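Local coordinates for protein RNA polymerase II subunit B1 CTD phosphatase RTR1 (PDB 5C2Y) that dephosphorylates the C-terminal domain of the largest RNA polymerase II subunit, regulating the polymerase as its phosphorylation pattern changes during transcription, at residues T141-F146 with D152-D157. Residues are numbered along the deposited sequence; the frame is centred on the assembly and turned at random.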
loop_
_atom_site.group_PDB
_atom_site.type_symbol
_atom_site.label_atom_id
_atom_site.label_comp_id
_atom_site.label_asym_id
_atom_site.label_seq_id
_atom_site.Cartn_x
_atom_site.Cartn_y
_atom_site.Cartn_z
ATOM N N THR A 141 -14.917 -10.719 -7.208
ATOM C CA THR A 141 -14.892 -12.153 -7.474
ATOM C C THR A 141 -13.666 -12.606 -8.241
ATOM O O THR A 141 -13.338 -12.056 -9.292
ATOM C CB THR A 141 -16.104 -12.607 -8.282
ATOM O OG1 THR A 141 -17.305 -12.060 -7.723
ATOM C CG2 THR A 141 -16.180 -14.116 -8.266
ATOM N N GLY A 142 -12.985 -13.612 -7.710
ATOM C CA GLY A 142 -11.871 -14.200 -8.411
ATOM C C GLY A 142 -10.507 -13.563 -8.255
ATOM O O GLY A 142 -9.517 -14.231 -8.562
ATOM N N VAL A 143 -10.417 -12.316 -7.773
ATOM C CA VAL A 143 -9.109 -11.630 -7.716
ATOM C C VAL A 143 -8.110 -12.287 -6.780
ATOM O O VAL A 143 -6.978 -11.836 -6.689
ATOM C CB VAL A 143 -9.196 -10.149 -7.263
ATOM C CG1 VAL A 143 -10.148 -9.351 -8.146
ATOM C CG2 VAL A 143 -9.559 -10.048 -5.792
ATOM N N HIS A 144 -8.522 -13.343 -6.088
ATOM C CA HIS A 144 -7.659 -14.009 -5.120
ATOM C C HIS A 144 -7.162 -15.350 -5.647
ATOM O O HIS A 144 -6.341 -16.015 -5.006
ATOM C CB HIS A 144 -8.410 -14.221 -3.814
ATOM C CG HIS A 144 -9.587 -15.127 -3.955
ATOM N ND1 HIS A 144 -10.835 -14.673 -4.329
ATOM C CD2 HIS A 144 -9.703 -16.466 -3.805
ATOM C CE1 HIS A 144 -11.670 -15.694 -4.384
ATOM N NE2 HIS A 144 -11.007 -16.792 -4.070
ATOM N N LEU A 145 -7.664 -15.734 -6.818
ATOM C CA LEU A 145 -7.361 -17.035 -7.408
ATOM C C LEU A 145 -6.016 -17.051 -8.130
ATOM O O LEU A 145 -5.742 -16.201 -8.991
ATOM C CB LEU A 145 -8.479 -17.444 -8.367
ATOM C CG LEU A 145 -9.834 -17.687 -7.694
ATOM C CD1 LEU A 145 -10.952 -17.800 -8.717
ATOM C CD2 LEU A 145 -9.780 -18.923 -6.794
ATOM N N PHE A 146 -5.195 -18.037 -7.763
ATOM C CA PHE A 146 -3.857 -18.232 -8.325
ATOM C C PHE A 146 -3.896 -18.399 -9.830
ATOM O O PHE A 146 -3.281 -17.632 -10.553
ATOM C CB PHE A 146 -3.175 -19.444 -7.696
ATOM C CG PHE A 146 -2.836 -19.258 -6.256
ATOM C CD1 PHE A 146 -2.963 -18.017 -5.661
ATOM C CD2 PHE A 146 -2.384 -20.324 -5.497
ATOM C CE1 PHE A 146 -2.652 -17.841 -4.337
ATOM C CE2 PHE A 146 -2.062 -20.157 -4.162
ATOM C CZ PHE A 146 -2.195 -18.910 -3.579
ATOM N N ASP A 152 -5.937 -11.721 -16.565
ATOM C CA ASP A 152 -5.682 -10.598 -17.454
ATOM C C ASP A 152 -6.660 -9.459 -17.193
ATOM O O ASP A 152 -6.276 -8.289 -17.220
ATOM C CB ASP A 152 -5.772 -11.033 -18.919
ATOM C CG ASP A 152 -4.665 -11.993 -19.318
ATOM O OD1 ASP A 152 -4.285 -12.857 -18.491
ATOM O OD2 ASP A 152 -4.169 -11.870 -20.460
ATOM N N LYS A 153 -7.919 -9.808 -16.940
ATOM C CA LYS A 153 -8.955 -8.804 -16.703
ATOM C C LYS A 153 -8.724 -8.080 -15.372
ATOM O O LYS A 153 -8.812 -6.852 -15.308
ATOM C CB LYS A 153 -10.352 -9.441 -16.725
ATOM C CG LYS A 153 -11.492 -8.426 -16.672
ATOM C CD LYS A 153 -12.820 -9.112 -16.397
ATOM C CE LYS A 153 -13.996 -8.176 -16.629
ATOM N NZ LYS A 153 -14.107 -7.125 -15.587
ATOM N N HIS A 154 -8.422 -8.839 -14.318
ATOM C CA HIS A 154 -8.182 -8.253 -12.999
ATOM C C HIS A 154 -6.906 -7.414 -12.998
ATOM O O HIS A 154 -6.834 -6.385 -12.333
ATOM C CB HIS A 154 -8.109 -9.344 -11.932
ATOM C CG HIS A 154 -9.402 -10.066 -11.722
ATOM N ND1 HIS A 154 -9.478 -11.434 -11.572
ATOM C CD2 HIS A 154 -10.674 -9.606 -11.635
ATOM C CE1 HIS A 154 -10.740 -11.788 -11.407
ATOM N NE2 HIS A 154 -11.487 -10.698 -11.441
ATOM N N ASP A 155 -5.911 -7.856 -13.762
ATOM C CA ASP A 155 -4.682 -7.102 -13.953
ATOM C C ASP A 155 -4.933 -5.694 -14.476
ATOM O O ASP A 155 -4.156 -4.770 -14.212
ATOM C CB ASP A 155 -3.769 -7.842 -14.917
ATOM C CG ASP A 155 -3.145 -9.040 -14.290
ATOM O OD1 ASP A 155 -3.348 -9.209 -13.076
ATOM O OD2 ASP A 155 -2.449 -9.806 -14.995
ATOM N N ILE A 156 -6.015 -5.536 -15.227
ATOM C CA ILE A 156 -6.349 -4.254 -15.824
ATOM C C ILE A 156 -7.337 -3.482 -14.957
ATOM O O ILE A 156 -7.202 -2.268 -14.770
ATOM C CB ILE A 156 -6.925 -4.450 -17.232
ATOM C CG1 ILE A 156 -5.876 -5.129 -18.116
ATOM C CG2 ILE A 156 -7.358 -3.131 -17.825
ATOM C CD1 ILE A 156 -6.350 -5.427 -19.515
ATOM N N ASP A 157 -8.317 -4.189 -14.408
ATOM C CA ASP A 157 -9.328 -3.550 -13.574
ATOM C C ASP A 157 -8.776 -3.008 -12.262
ATOM O O ASP A 157 -9.377 -2.134 -11.643
ATOM C CB ASP A 157 -10.449 -4.537 -13.292
ATOM C CG ASP A 157 -11.304 -4.789 -14.510
ATOM O OD1 ASP A 157 -11.570 -3.820 -15.265
ATOM O OD2 ASP A 157 -11.687 -5.958 -14.721
#
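A type I beta turn from Gly142 to Leu145 meets the short helix 151-157 that follows it through a single side chain, His154, which illustrates how one imidazole can join a loop to a helix. The ring reaches out of the helix with CG anti to its own carbonyl carbon (chi1 -66°) and lies against the Thr141-Val143 backbone. Of the two methyl branches of Val143, CG1 makes the contact: it sits over one ring face in a CH-pi interaction, 3.7 Å from the His154 ring centroid and 16° off the normal, displaced toward the rim so that CD2 is its nearest ring atom, at 3.5 Å. The two side chains cross at about a right angle. Obliquely to the ring, Gly142 C comes 3.6 Å from His154 CE1, while Thr141 O lies 3.1 Å from His154 NE2. Glycine suits position 142 twice over, because a side chain there would press on CE1 and, at these backbone angles, on the preceding carbonyl. The turn is closed by Leu145 N, which donates to Gly142 O at 3.0 Å. The other ring nitrogen, ND1, is hydrogen-bonded to Asp148 OD2 in the connecting loop, a bond that should limit rotation of the ring and may polarise it. A leucine in place of His154 would probably leave Asp148 without this partner and Val143 CG1 without its aromatic face. Distant from the zinc site, the buried ring thus meets the turn with a nonpolar face and oblique backbone contacts, while Asp148 satisfies its ND1, consistent with an imidazole held in one orientation.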